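Local coordinates for FAD-binding oxidoreductase (Gulosibacter chungangensis, PDB 7PBG), which oxidises 4-ethylphenol and probably related 4-alkylphenols with covalently bound FAD, a dehydrogenation linked to formation of 4-vinylphenol, at residues Ile79-Phe84 and Val103-Gly108; Glu24-Glu29 and Gln68-Ile73; Phe245-Glu250 and Ala348-Asn353; Pro276-Val281 and Gly316-Tyr321. One frame throughout, in Å; residues are numbered along the deposited sequence.

The four contacts fall into two pairs on opposite sides of the chain's centre. Contacts 1 and 2 belong to the FAD-binding part: strand 81-84 of the buried contact 1 touches the ligand, and helix 64-77 of contact 2 lies against the strand pair through Ile70 CG2, 3.9 Å from Leu105 CD2. Contact 2 is nearer the surface and wholly side chain in character, whereas contact 1 rests on a backbone ladder. Contacts 3 and 4 share one antiparallel sheet, in which strands 241-249 and 318-326 are neighbours. Contact 3 adds the outermost strand, with a partly exposed salt bridge; contact 4 is fully buried, and its polar side chains find partners within the fold.

Contact 1: Ile79-Phe84 and Val103-Gly108; sequences IPLHAF and VLLHLG. With FAD (flavin-adenine dinucleotide), chain C.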
# COMPACT_ATOMS: atom_id res chain seq x y z
N ILE A 79 18.19 -20.69 -18.83
CA ILE A 79 17.22 -20.21 -19.84
C ILE A 79 16.31 -19.18 -19.20
O ILE A 79 15.67 -19.50 -18.20
CB ILE A 79 16.46 -21.40 -20.45
CG1 ILE A 79 17.41 -22.23 -21.33
CG2 ILE A 79 15.24 -20.89 -21.19
CD1 ILE A 79 16.80 -23.50 -21.85
N PRO A 80 16.29 -17.93 -19.73
CA PRO A 80 15.39 -16.89 -19.23
C PRO A 80 13.91 -17.21 -19.50
O PRO A 80 13.56 -17.86 -20.52
CB PRO A 80 15.87 -15.62 -19.92
CG PRO A 80 16.50 -16.10 -21.19
CD PRO A 80 17.12 -17.44 -20.85
N LEU A 81 13.08 -16.81 -18.53
CA LEU A 81 11.62 -17.05 -18.53
C LEU A 81 10.93 -15.68 -18.49
O LEU A 81 11.42 -14.76 -17.82
CB LEU A 81 11.20 -17.85 -17.28
CG LEU A 81 11.79 -19.24 -17.10
CD1 LEU A 81 11.27 -19.87 -15.83
CD2 LEU A 81 11.48 -20.12 -18.32
N HIS A 82 9.78 -15.59 -19.11
CA HIS A 82 8.85 -14.43 -18.95
C HIS A 82 7.51 -15.04 -18.69
O HIS A 82 6.98 -15.78 -19.58
CB HIS A 82 8.88 -13.48 -20.15
CG HIS A 82 7.86 -12.40 -20.08
ND1 HIS A 82 7.63 -11.68 -18.89
CD2 HIS A 82 7.04 -11.89 -21.03
CE1 HIS A 82 6.71 -10.77 -19.13
NE2 HIS A 82 6.30 -10.89 -20.45
N ALA A 83 7.00 -14.80 -17.48
CA ALA A 83 5.71 -15.32 -17.02
C ALA A 83 4.69 -14.17 -17.02
O ALA A 83 4.99 -13.04 -16.57
CB ALA A 83 5.87 -15.90 -15.66
N PHE A 84 3.49 -14.47 -17.45
CA PHE A 84 2.41 -13.47 -17.46
C PHE A 84 1.11 -14.23 -17.31
O PHE A 84 1.07 -15.45 -17.45
CB PHE A 84 2.44 -12.65 -18.76
CG PHE A 84 2.59 -13.44 -20.03
CD1 PHE A 84 1.51 -14.06 -20.66
CD2 PHE A 84 3.85 -13.64 -20.57
CE1 PHE A 84 1.69 -14.82 -21.80
CE2 PHE A 84 4.02 -14.41 -21.71
CZ PHE A 84 2.95 -14.99 -22.33
N VAL A 103 11.87 -18.08 -22.97
CA VAL A 103 10.75 -19.06 -22.95
C VAL A 103 9.59 -18.35 -22.24
O VAL A 103 9.79 -17.89 -21.10
CB VAL A 103 11.17 -20.36 -22.25
CG1 VAL A 103 9.99 -21.24 -21.97
CG2 VAL A 103 12.23 -21.10 -23.07
N LEU A 104 8.41 -18.32 -22.85
CA LEU A 104 7.24 -17.62 -22.27
C LEU A 104 6.40 -18.61 -21.46
O LEU A 104 6.21 -19.80 -21.93
CB LEU A 104 6.45 -17.00 -23.40
CG LEU A 104 7.28 -16.23 -24.43
CD1 LEU A 104 6.35 -15.57 -25.43
CD2 LEU A 104 8.15 -15.18 -23.76
N LEU A 105 5.94 -18.17 -20.28
CA LEU A 105 4.99 -18.96 -19.48
C LEU A 105 3.65 -18.23 -19.55
O LEU A 105 3.52 -17.25 -18.87
CB LEU A 105 5.44 -19.11 -18.03
CG LEU A 105 6.51 -20.16 -17.75
CD1 LEU A 105 7.69 -20.06 -18.70
CD2 LEU A 105 6.95 -20.12 -16.29
N HIS A 106 2.69 -18.74 -20.30
CA HIS A 106 1.32 -18.18 -20.29
C HIS A 106 0.51 -18.94 -19.23
O HIS A 106 -0.12 -19.94 -19.56
CB HIS A 106 0.74 -18.21 -21.68
CG HIS A 106 -0.63 -17.65 -21.75
ND1 HIS A 106 -1.46 -17.92 -22.77
CD2 HIS A 106 -1.32 -16.93 -20.86
CE1 HIS A 106 -2.64 -17.35 -22.54
NE2 HIS A 106 -2.57 -16.72 -21.38
N LEU A 107 0.51 -18.41 -18.01
CA LEU A 107 -0.13 -19.05 -16.86
C LEU A 107 -1.64 -19.12 -17.07
O LEU A 107 -2.23 -20.08 -16.62
CB LEU A 107 0.23 -18.31 -15.56
CG LEU A 107 1.48 -18.87 -14.88
CD1 LEU A 107 2.73 -18.44 -15.57
CD2 LEU A 107 1.49 -18.51 -13.40
N GLY A 108 -2.22 -18.07 -17.65
CA GLY A 108 -3.67 -17.90 -17.65
C GLY A 108 -4.35 -18.88 -18.60
O GLY A 108 -5.57 -19.04 -18.49
PA FAD C . -0.35 -9.47 -18.34
O1A FAD C . 0.13 -9.16 -19.72
O2A FAD C . -0.75 -10.89 -18.01
O5B FAD C . 0.77 -9.04 -17.33
C5B FAD C . 1.46 -7.80 -17.45
C4B FAD C . 2.83 -7.98 -16.85
O4B FAD C . 2.73 -8.25 -15.42
C3B FAD C . 3.66 -9.15 -17.39
O3B FAD C . 4.32 -8.81 -18.61
C2B FAD C . 4.58 -9.49 -16.20
O2B FAD C . 5.67 -8.59 -16.19
C1B FAD C . 3.63 -9.27 -15.02
N9A FAD C . 2.87 -10.43 -14.64
C8A FAD C . 1.59 -10.69 -14.99
N7A FAD C . 1.15 -11.81 -14.47
C5A FAD C . 2.23 -12.34 -13.81
C6A FAD C . 2.38 -13.49 -13.02
N6A FAD C . 1.40 -14.39 -12.86
N1A FAD C . 3.60 -13.71 -12.48
C2A FAD C . 4.57 -12.78 -12.66
N3A FAD C . 4.53 -11.65 -13.35
C4A FAD C . 3.32 -11.49 -13.91
N1 FAD C . -4.20 -0.47 -18.39
C2 FAD C . -4.70 -0.10 -17.23
O2 FAD C . -4.16 -0.45 -16.15
N3 FAD C . -5.85 0.60 -17.15
C4 FAD C . -6.52 1.04 -18.25
O4 FAD C . -7.62 1.61 -18.11
C4X FAD C . -6.01 0.71 -19.49
N5 FAD C . -6.64 1.15 -20.54
C5X FAD C . -6.12 0.80 -21.77
C6 FAD C . -6.80 1.24 -22.91
C7 FAD C . -6.37 0.89 -24.18
C7M FAD C . -7.15 1.38 -25.39
C8 FAD C . -5.24 0.07 -24.31
C8M FAD C . -4.74 -0.33 -25.67
C9 FAD C . -4.54 -0.34 -23.19
C9A FAD C . -4.96 -0.00 -21.89
N10 FAD C . -4.32 -0.44 -20.74
C10 FAD C . -4.83 -0.11 -19.49
C1' FAD C . -3.15 -1.36 -20.79
C2' FAD C . -3.54 -2.85 -20.78
O2' FAD C . -4.68 -3.10 -21.67
C3' FAD C . -3.97 -3.40 -19.40
O3' FAD C . -3.10 -2.93 -18.40
C4' FAD C . -4.04 -4.93 -19.30
O4' FAD C . -4.93 -5.31 -18.24
C5' FAD C . -2.68 -5.53 -19.07
O5' FAD C . -2.57 -6.84 -19.65
P FAD C . -2.89 -8.15 -18.80
O1P FAD C . -3.17 -9.27 -19.77
O2P FAD C . -3.97 -7.78 -17.83
O3P FAD C . -1.54 -8.45 -18.00
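Phe84 contributes more buried surface than any other residue here, its ring reaching over Leu105 O and His106 N. Its CG lies between the backbone N and the carbonyl carbon (chi1 47°). Leu105 O sits 3.9 Å above the Phe84 ring plane, over its centre, while the same oxygen accepts a hydrogen bond from Phe84 N. Phe84 CE1 comes to 3.5 Å from His106 CB; the Phe84 and His106 rings are near parallel (26°) but slid so far apart that they barely overlap. His106 ND1 is bonded to Tyr41 OH.

Val103 and Leu105 work on the other face of this parallel strand pair. Val103 CG2 meets Ile79 CG2 at 3.6 Å, and Leu105 CD1 lies 3.8 Å from Leu81 CD2, its CB resting beside that of Ala83. Helix 64-77 covers Leu81 and Leu105, helix 12-26 covers Ile79 and Val103. Between the faces run five backbone hydrogen bonds, the shortest from Leu105 N to His82 O at 2.7 Å.

FAD lies at the C-terminal end of the first strand. The His82 ring presents its edge to the ribose, with CE1 3.1 Å from FAD O3B, and Ser85 and Gly86, just beyond Phe84, hydrogen-bond the cofactor. The chemistry implies a division of labour: a regular ladder and the apolar face of Leu81, Ala83, Val103 and Leu105 fix the strand, while its other face and end turn to the dinucleotide.

Contact 2: Glu24-Glu29 and Gln68-Ile73; sequences ETIGSE and QVIVRI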
# COMPACT_ATOMS: atom_id res chain seq x y z
N GLU A 24 8.74 -33.58 -20.73
CA GLU A 24 8.64 -34.81 -19.90
C GLU A 24 7.85 -34.49 -18.63
O GLU A 24 6.98 -35.31 -18.26
CB GLU A 24 10.00 -35.43 -19.57
N THR A 25 8.07 -33.31 -18.01
CA THR A 25 7.54 -32.98 -16.67
C THR A 25 6.14 -32.34 -16.74
O THR A 25 5.36 -32.55 -15.80
CB THR A 25 8.54 -32.09 -15.92
OG1 THR A 25 8.78 -30.89 -16.66
CG2 THR A 25 9.86 -32.78 -15.65
N ILE A 26 5.88 -31.50 -17.74
CA ILE A 26 4.64 -30.67 -17.88
C ILE A 26 3.69 -31.39 -18.85
O ILE A 26 2.46 -31.30 -18.67
CB ILE A 26 5.02 -29.27 -18.40
CG1 ILE A 26 6.13 -28.69 -17.53
CG2 ILE A 26 3.83 -28.33 -18.48
CD1 ILE A 26 5.76 -28.72 -16.06
N GLY A 27 4.24 -32.09 -19.84
CA GLY A 27 3.43 -32.70 -20.91
C GLY A 27 3.76 -32.03 -22.23
O GLY A 27 3.69 -30.79 -22.32
N SER A 28 4.14 -32.81 -23.26
CA SER A 28 4.55 -32.28 -24.58
C SER A 28 3.44 -31.39 -25.19
O SER A 28 3.78 -30.40 -25.83
CB SER A 28 4.96 -33.38 -25.52
OG SER A 28 3.85 -34.22 -25.75
N GLU A 29 2.16 -31.69 -24.95
CA GLU A 29 1.04 -30.88 -25.51
C GLU A 29 1.02 -29.45 -24.91
O GLU A 29 0.28 -28.61 -25.46
CB GLU A 29 -0.32 -31.54 -25.33
CG GLU A 29 -0.72 -31.77 -23.88
CD GLU A 29 -0.50 -33.15 -23.28
OE1 GLU A 29 0.69 -33.64 -23.23
OE2 GLU A 29 -1.50 -33.76 -22.85
N GLN A 68 6.76 -24.45 -10.61
CA GLN A 68 7.99 -24.73 -9.83
C GLN A 68 8.97 -25.57 -10.67
O GLN A 68 10.16 -25.29 -10.64
CB GLN A 68 7.70 -25.48 -8.54
CG GLN A 68 6.75 -24.73 -7.64
CD GLN A 68 6.47 -25.55 -6.40
OE1 GLN A 68 5.46 -26.25 -6.34
NE2 GLN A 68 7.43 -25.54 -5.47
N VAL A 69 8.49 -26.63 -11.29
CA VAL A 69 9.38 -27.57 -12.02
C VAL A 69 9.94 -26.85 -13.23
O VAL A 69 11.13 -27.05 -13.52
CB VAL A 69 8.72 -28.92 -12.39
CG1 VAL A 69 7.52 -28.79 -13.27
CG2 VAL A 69 9.72 -29.88 -13.05
N ILE A 70 9.15 -26.02 -13.92
CA ILE A 70 9.67 -25.22 -15.08
C ILE A 70 10.80 -24.28 -14.60
O ILE A 70 11.85 -24.16 -15.28
CB ILE A 70 8.54 -24.43 -15.76
CG1 ILE A 70 7.56 -25.37 -16.48
CG2 ILE A 70 9.07 -23.35 -16.70
CD1 ILE A 70 6.17 -24.77 -16.64
N VAL A 71 10.60 -23.63 -13.47
CA VAL A 71 11.62 -22.68 -12.95
C VAL A 71 12.92 -23.44 -12.61
O VAL A 71 14.02 -22.90 -12.86
CB VAL A 71 11.05 -21.93 -11.74
CG1 VAL A 71 12.16 -21.18 -11.02
CG2 VAL A 71 9.96 -20.96 -12.18
N ARG A 72 12.80 -24.62 -12.01
CA ARG A 72 13.98 -25.42 -11.61
C ARG A 72 14.75 -25.79 -12.86
O ARG A 72 15.99 -25.63 -12.86
CB ARG A 72 13.56 -26.66 -10.82
CG ARG A 72 13.06 -26.32 -9.43
CD ARG A 72 12.42 -27.52 -8.79
NE ARG A 72 11.77 -27.14 -7.55
CZ ARG A 72 10.62 -27.64 -7.10
NH1 ARG A 72 9.93 -28.51 -7.81
NH2 ARG A 72 10.14 -27.21 -5.95
N ILE A 73 14.05 -26.29 -13.87
CA ILE A 73 14.67 -26.66 -15.17
C ILE A 73 15.34 -25.41 -15.75
O ILE A 73 16.46 -25.51 -16.29
CB ILE A 73 13.67 -27.31 -16.14
CG1 ILE A 73 13.21 -28.66 -15.61
CG2 ILE A 73 14.25 -27.42 -17.54
CD1 ILE A 73 11.91 -29.15 -16.21
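No flat group enters the interface where Thr25 and Ile26 meet Val69, Ile70 and Ile73; the guanidinium of Arg72, away from it, has Gln68 CB 3.7 Å above the rim of one face, one helical turn back. The contact itself is made by branched aliphatic side chains, with no hydrogen bond across it.

Ile26 has the most surface buried here. Its CG1 is anti to the carbonyl carbon (chi1 -51°), and the CD1 methyl slides past Val69 in the opposing direction, reaching CG1 of Val69 at 3.3 Å, tighter than ordinary van der Waals contact. The side chain meets Ile70 at about a right angle, with Ile26 CG1 3.8 Å from Ile70 CG1. Thr25 lies beside it, its CB 3.8 Å from Val69 CG2. Thr25 and Ile73 approach tip to tip, OG1 to CD1 at 3.6 Å. The Thr25 hydroxyl has its polar partners in its own helix, chiefly Glu21 O with Phe22 O as a second, and toward Ile73 it meets a methyl group.

Directly after Ile26 the chain leaves helical geometry at Gly27, whose phi is positive, so the contact involves the last residues of helix 12-26. Ile70 and Ile73 also touch Phe22 one turn earlier. Helix 12-26 thus packs on helix 64-77, and both also touch the strand pair of contact 1, at Val103 and Leu81 respectively, in the layered alpha/beta build of a PCMH-type FAD-binding domain.

Contact 3: Phe245-Glu250 and Ala348-Asn353; sequences FAIYFE and ARFETN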
# COMPACT_ATOMS: atom_id res chain seq x y z
N PHE A 245 -21.85 10.81 -14.86
CA PHE A 245 -21.99 12.11 -15.52
C PHE A 245 -20.89 12.30 -16.56
O PHE A 245 -19.79 11.69 -16.49
CB PHE A 245 -21.99 13.20 -14.47
CG PHE A 245 -20.79 13.21 -13.58
CD1 PHE A 245 -19.63 13.89 -13.93
CD2 PHE A 245 -20.83 12.59 -12.35
CE1 PHE A 245 -18.57 13.92 -13.04
CE2 PHE A 245 -19.76 12.61 -11.47
CZ PHE A 245 -18.63 13.29 -11.83
N ALA A 246 -21.23 13.16 -17.50
CA ALA A 246 -20.32 13.64 -18.55
C ALA A 246 -20.36 15.15 -18.47
O ALA A 246 -21.47 15.74 -18.32
CB ALA A 246 -20.72 13.15 -19.92
N ILE A 247 -19.21 15.78 -18.54
CA ILE A 247 -19.13 17.26 -18.54
C ILE A 247 -18.33 17.68 -19.76
O ILE A 247 -17.20 17.22 -19.89
CB ILE A 247 -18.51 17.83 -17.25
CG1 ILE A 247 -18.90 17.00 -16.01
CG2 ILE A 247 -18.95 19.27 -17.13
CD1 ILE A 247 -18.37 17.54 -14.74
N TYR A 248 -18.95 18.44 -20.63
CA TYR A 248 -18.36 18.81 -21.93
C TYR A 248 -17.85 20.24 -21.86
O TYR A 248 -18.61 21.15 -21.49
CB TYR A 248 -19.38 18.67 -23.04
CG TYR A 248 -20.06 17.33 -23.02
CD1 TYR A 248 -19.39 16.19 -23.42
CD2 TYR A 248 -21.37 17.21 -22.64
CE1 TYR A 248 -20.00 14.95 -23.43
CE2 TYR A 248 -22.01 15.98 -22.66
CZ TYR A 248 -21.32 14.86 -23.06
OH TYR A 248 -21.98 13.67 -23.08
N PHE A 249 -16.62 20.45 -22.32
CA PHE A 249 -16.01 21.80 -22.32
C PHE A 249 -15.74 22.16 -23.78
O PHE A 249 -15.20 21.34 -24.55
CB PHE A 249 -14.77 21.77 -21.44
CG PHE A 249 -15.11 21.41 -20.02
CD1 PHE A 249 -15.53 22.38 -19.14
CD2 PHE A 249 -15.14 20.08 -19.62
CE1 PHE A 249 -15.91 22.04 -17.86
CE2 PHE A 249 -15.47 19.74 -18.32
CZ PHE A 249 -15.87 20.72 -17.44
N GLU A 250 -16.11 23.39 -24.14
CA GLU A 250 -16.17 23.82 -25.55
C GLU A 250 -14.78 24.19 -26.08
O GLU A 250 -14.67 24.46 -27.28
CB GLU A 250 -17.19 24.97 -25.65
CG GLU A 250 -16.68 26.28 -25.13
CD GLU A 250 -17.62 27.46 -25.35
OE1 GLU A 250 -18.74 27.23 -25.79
OE2 GLU A 250 -17.21 28.59 -25.01
N ALA A 348 -19.50 25.21 -20.51
CA ALA A 348 -19.58 23.81 -20.01
C ALA A 348 -21.03 23.35 -20.02
O ALA A 348 -21.94 24.17 -19.80
CB ALA A 348 -19.01 23.67 -18.63
N ARG A 349 -21.22 22.08 -20.29
CA ARG A 349 -22.54 21.39 -20.30
C ARG A 349 -22.42 20.08 -19.50
O ARG A 349 -21.46 19.33 -19.67
CB ARG A 349 -23.03 21.11 -21.71
CG ARG A 349 -24.41 20.46 -21.74
CD ARG A 349 -25.02 20.50 -23.12
NE ARG A 349 -24.17 19.84 -24.09
CZ ARG A 349 -24.13 18.52 -24.31
NH1 ARG A 349 -24.90 17.71 -23.64
NH2 ARG A 349 -23.30 18.02 -25.21
N PHE A 350 -23.39 19.84 -18.64
CA PHE A 350 -23.39 18.70 -17.71
C PHE A 350 -24.53 17.75 -18.09
O PHE A 350 -25.67 18.22 -18.29
CB PHE A 350 -23.54 19.22 -16.27
CG PHE A 350 -23.42 18.17 -15.21
CD1 PHE A 350 -22.17 17.84 -14.68
CD2 PHE A 350 -24.53 17.49 -14.75
CE1 PHE A 350 -22.06 16.87 -13.71
CE2 PHE A 350 -24.43 16.57 -13.72
CZ PHE A 350 -23.20 16.26 -13.21
N GLU A 351 -24.26 16.47 -18.07
CA GLU A 351 -25.31 15.42 -18.29
C GLU A 351 -25.05 14.28 -17.31
O GLU A 351 -23.91 14.04 -16.94
CB GLU A 351 -25.30 14.88 -19.71
CG GLU A 351 -25.46 15.90 -20.83
CD GLU A 351 -26.78 16.65 -20.85
OE1 GLU A 351 -27.77 16.18 -20.21
OE2 GLU A 351 -26.84 17.66 -21.57
N THR A 352 -26.08 13.51 -17.01
CA THR A 352 -25.94 12.24 -16.28
C THR A 352 -26.45 11.15 -17.20
O THR A 352 -27.03 11.46 -18.22
CB THR A 352 -26.72 12.26 -14.97
OG1 THR A 352 -28.10 12.16 -15.30
CG2 THR A 352 -26.51 13.49 -14.12
N ASN A 353 -26.25 9.90 -16.82
CA ASN A 353 -26.75 8.76 -17.62
C ASN A 353 -28.26 8.73 -17.55
O ASN A 353 -28.85 7.94 -18.35
CB ASN A 353 -26.11 7.44 -17.23
CG ASN A 353 -26.31 7.08 -15.78
OD1 ASN A 353 -25.76 7.74 -14.91
ND2 ASN A 353 -27.10 6.04 -15.54
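Tyr248 and Arg349 form one of two hydrogen-bonded pairs in an antiparallel beta ladder that joins strand 349-352, outermost in its sheet within this chain, to strand 241-249. The sheet is consistent with the cap domain of flavoenzymes related to vanillyl-alcohol oxidase. Tyr248 N gives a bond of 2.8 Å to Arg349 O, and Arg349 N returns one to Tyr248 O; Ala246 and Glu351 exchange the second pair, with Ala246 N 2.9 Å from Glu351 O. The backbones of Phe245, Ile247 and Phe249 turn the other way, bonding to Gly322, Val320 and Trp318, so strand 241-249 is satisfied along both edges.

On the Tyr248 face the polar ends of Arg349 and Glu351 find partners in or just after their own strand. Arg349 NH1 makes a salt bridge of 2.8 Å with Glu351 OE2, reaching it on the anti side and 24° out of the carboxylate plane, while the acceptor lies in the guanidinium plane. Glu351 OE1 is bonded to Thr355 OG1, so both carboxylate oxygens are engaged. The Arg349 chain is bent at chi3 (58°). Tyr248 CD2 lies over one face of its guanidinium, toward the rim and 3.3 Å from Arg349 NH2, with the planes 28° apart.

The opposite face is apolar and backed by helix 328-342. Phe245 and Phe350 have near-parallel rings that hardly overlap, CB of Phe245 being 3.5 Å from Phe350 CZ. Ile247 fits alongside: its CD1 lies in the plane of the Phe350 ring, at the edge, 3.8 Å from Phe350 CD1.

Contact 4: Pro276-Val281 and Gly316-Tyr321; sequences PIVRNV and GHWIVY
An antiparallel strand pair inside the large sheet, next to the FAD site, brings Asn280 onto Trp318 and Arg279 beside Tyr321. Ile277 with Tyr321 and Arg279 with Ile319 are the hydrogen-bonded pairs, the latter held by Arg279 N to Ile319 O at 2.9 Å and its reciprocal. Past the ladder Val281 N makes a weak bond to His317 O. On the other edge His317 and Trp318 both face Phe249, a classic beta bulge.

Asn280 CB lies over one face of Trp318, a CH-pi contact 4.0 Å from the centroid of the six-membered ring. Trp318 CE3 also comes within 3.3 Å of Arg279 O, and the side chains of Val278 and Trp318 cross at about a right angle, Val278 CG1 nearest CE3. Asn280 CG sits between the backbone N and the carbonyl carbon (chi1 69°). Its OD1 caps helix 281-288 by bonding Phe283 N and also takes Ala429 N, while ND2 reaches Tyr427 O and Tyr413 OH.

The other face carries Ile277, Arg279, Ile319 and Tyr321. Arg279 CD stands at the edge of the Tyr321 ring, 4.1 Å from CE2, and the guanidinium plane is turned 87° to that ring. Ile277 CG1 packs at 3.8 Å on Tyr321 CB. Both polar ends converge on Asp284: Arg279 NH1 salt-bridges OD1, and Tyr321 OH bonds OD2. Gln430 OE1 accepts from Arg279 NE, and the Arg279 guanidinium makes a cation-pi contact with Phe283. The buried guanidinium, close to the FAD-binding Glu152, is probably balanced by Asp284, and its several partners would restrict its rotation.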
# COMPACT_ATOMS: atom_id res chain seq x y z
N PRO A 276 -12.12 11.15 -11.54
CA PRO A 276 -12.68 11.25 -12.86
C PRO A 276 -11.58 11.25 -13.92
O PRO A 276 -10.43 11.49 -13.59
CB PRO A 276 -13.52 12.54 -12.81
CG PRO A 276 -12.80 13.38 -11.77
CD PRO A 276 -12.24 12.41 -10.77
N ILE A 277 -11.96 10.99 -15.16
CA ILE A 277 -11.05 11.11 -16.32
C ILE A 277 -11.36 12.43 -17.04
O ILE A 277 -12.49 12.90 -17.04
CB ILE A 277 -11.16 9.88 -17.25
CG1 ILE A 277 -12.56 9.70 -17.81
CG2 ILE A 277 -10.70 8.63 -16.51
CD1 ILE A 277 -12.67 8.64 -18.92
N VAL A 278 -10.36 12.94 -17.71
CA VAL A 278 -10.50 14.16 -18.53
C VAL A 278 -9.92 13.81 -19.88
O VAL A 278 -8.66 13.69 -19.96
CB VAL A 278 -9.81 15.39 -17.91
CG1 VAL A 278 -10.18 16.63 -18.71
CG2 VAL A 278 -10.16 15.56 -16.44
N ARG A 279 -10.75 13.51 -20.87
CA ARG A 279 -10.17 13.11 -22.18
C ARG A 279 -10.40 14.18 -23.22
O ARG A 279 -11.38 14.96 -23.17
CB ARG A 279 -10.69 11.76 -22.66
CG ARG A 279 -12.17 11.59 -22.66
CD ARG A 279 -12.42 10.21 -23.29
NE ARG A 279 -11.73 9.04 -22.77
CZ ARG A 279 -12.01 7.78 -23.18
NH1 ARG A 279 -12.91 7.56 -24.13
NH2 ARG A 279 -11.35 6.75 -22.67
N ASN A 280 -9.54 14.14 -24.22
CA ASN A 280 -9.71 15.04 -25.38
C ASN A 280 -10.73 14.44 -26.35
O ASN A 280 -11.03 13.23 -26.29
CB ASN A 280 -8.39 15.39 -26.03
CG ASN A 280 -7.66 14.29 -26.76
OD1 ASN A 280 -7.93 13.10 -26.58
ND2 ASN A 280 -6.70 14.70 -27.56
N VAL A 281 -11.20 15.28 -27.27
CA VAL A 281 -12.26 14.84 -28.23
C VAL A 281 -11.72 13.69 -29.07
O VAL A 281 -12.50 12.72 -29.39
CB VAL A 281 -12.79 16.00 -29.08
CG1 VAL A 281 -11.77 16.63 -29.97
CG2 VAL A 281 -13.99 15.53 -29.89
N GLY A 316 -17.33 17.73 -26.28
CA GLY A 316 -16.49 18.92 -26.06
C GLY A 316 -15.10 18.63 -26.54
O GLY A 316 -14.79 17.47 -26.76
N HIS A 317 -14.24 19.65 -26.61
CA HIS A 317 -12.80 19.41 -26.83
C HIS A 317 -12.20 18.62 -25.66
O HIS A 317 -11.19 17.92 -25.88
CB HIS A 317 -12.10 20.75 -27.03
CG HIS A 317 -12.27 21.26 -28.41
ND1 HIS A 317 -11.61 20.72 -29.49
CD2 HIS A 317 -13.08 22.22 -28.92
CE1 HIS A 317 -11.99 21.33 -30.59
NE2 HIS A 317 -12.89 22.26 -30.28
N TRP A 318 -12.73 18.80 -24.45
CA TRP A 318 -12.43 18.05 -23.22
C TRP A 318 -13.76 17.52 -22.69
O TRP A 318 -14.76 18.28 -22.74
CB TRP A 318 -11.71 18.90 -22.16
CG TRP A 318 -10.35 19.30 -22.63
CD1 TRP A 318 -9.96 20.52 -23.09
CD2 TRP A 318 -9.20 18.44 -22.73
NE1 TRP A 318 -8.64 20.46 -23.48
CE2 TRP A 318 -8.15 19.22 -23.26
CE3 TRP A 318 -8.96 17.10 -22.39
CZ2 TRP A 318 -6.86 18.69 -23.46
CZ3 TRP A 318 -7.70 16.57 -22.60
CH2 TRP A 318 -6.68 17.37 -23.12
N ILE A 319 -13.74 16.28 -22.25
CA ILE A 319 -14.89 15.67 -21.57
C ILE A 319 -14.39 15.12 -20.24
O ILE A 319 -13.39 14.37 -20.20
CB ILE A 319 -15.50 14.56 -22.45
CG1 ILE A 319 -15.70 14.97 -23.91
CG2 ILE A 319 -16.77 14.05 -21.81
CD1 ILE A 319 -14.55 14.65 -24.82
N VAL A 320 -15.10 15.46 -19.19
CA VAL A 320 -14.95 14.85 -17.84
C VAL A 320 -16.01 13.77 -17.72
O VAL A 320 -17.16 14.06 -17.95
CB VAL A 320 -15.04 15.87 -16.71
CG1 VAL A 320 -15.06 15.22 -15.34
CG2 VAL A 320 -13.92 16.90 -16.85
N TYR A 321 -15.59 12.57 -17.35
CA TYR A 321 -16.51 11.50 -16.94
C TYR A 321 -16.23 11.14 -15.48
O TYR A 321 -15.07 10.94 -15.10
CB TYR A 321 -16.31 10.26 -17.81
CG TYR A 321 -16.70 10.45 -19.24
CD1 TYR A 321 -18.04 10.44 -19.63
CD2 TYR A 321 -15.74 10.63 -20.23
CE1 TYR A 321 -18.40 10.59 -20.95
CE2 TYR A 321 -16.10 10.85 -21.54
CZ TYR A 321 -17.43 10.79 -21.91
OH TYR A 321 -17.72 10.97 -23.23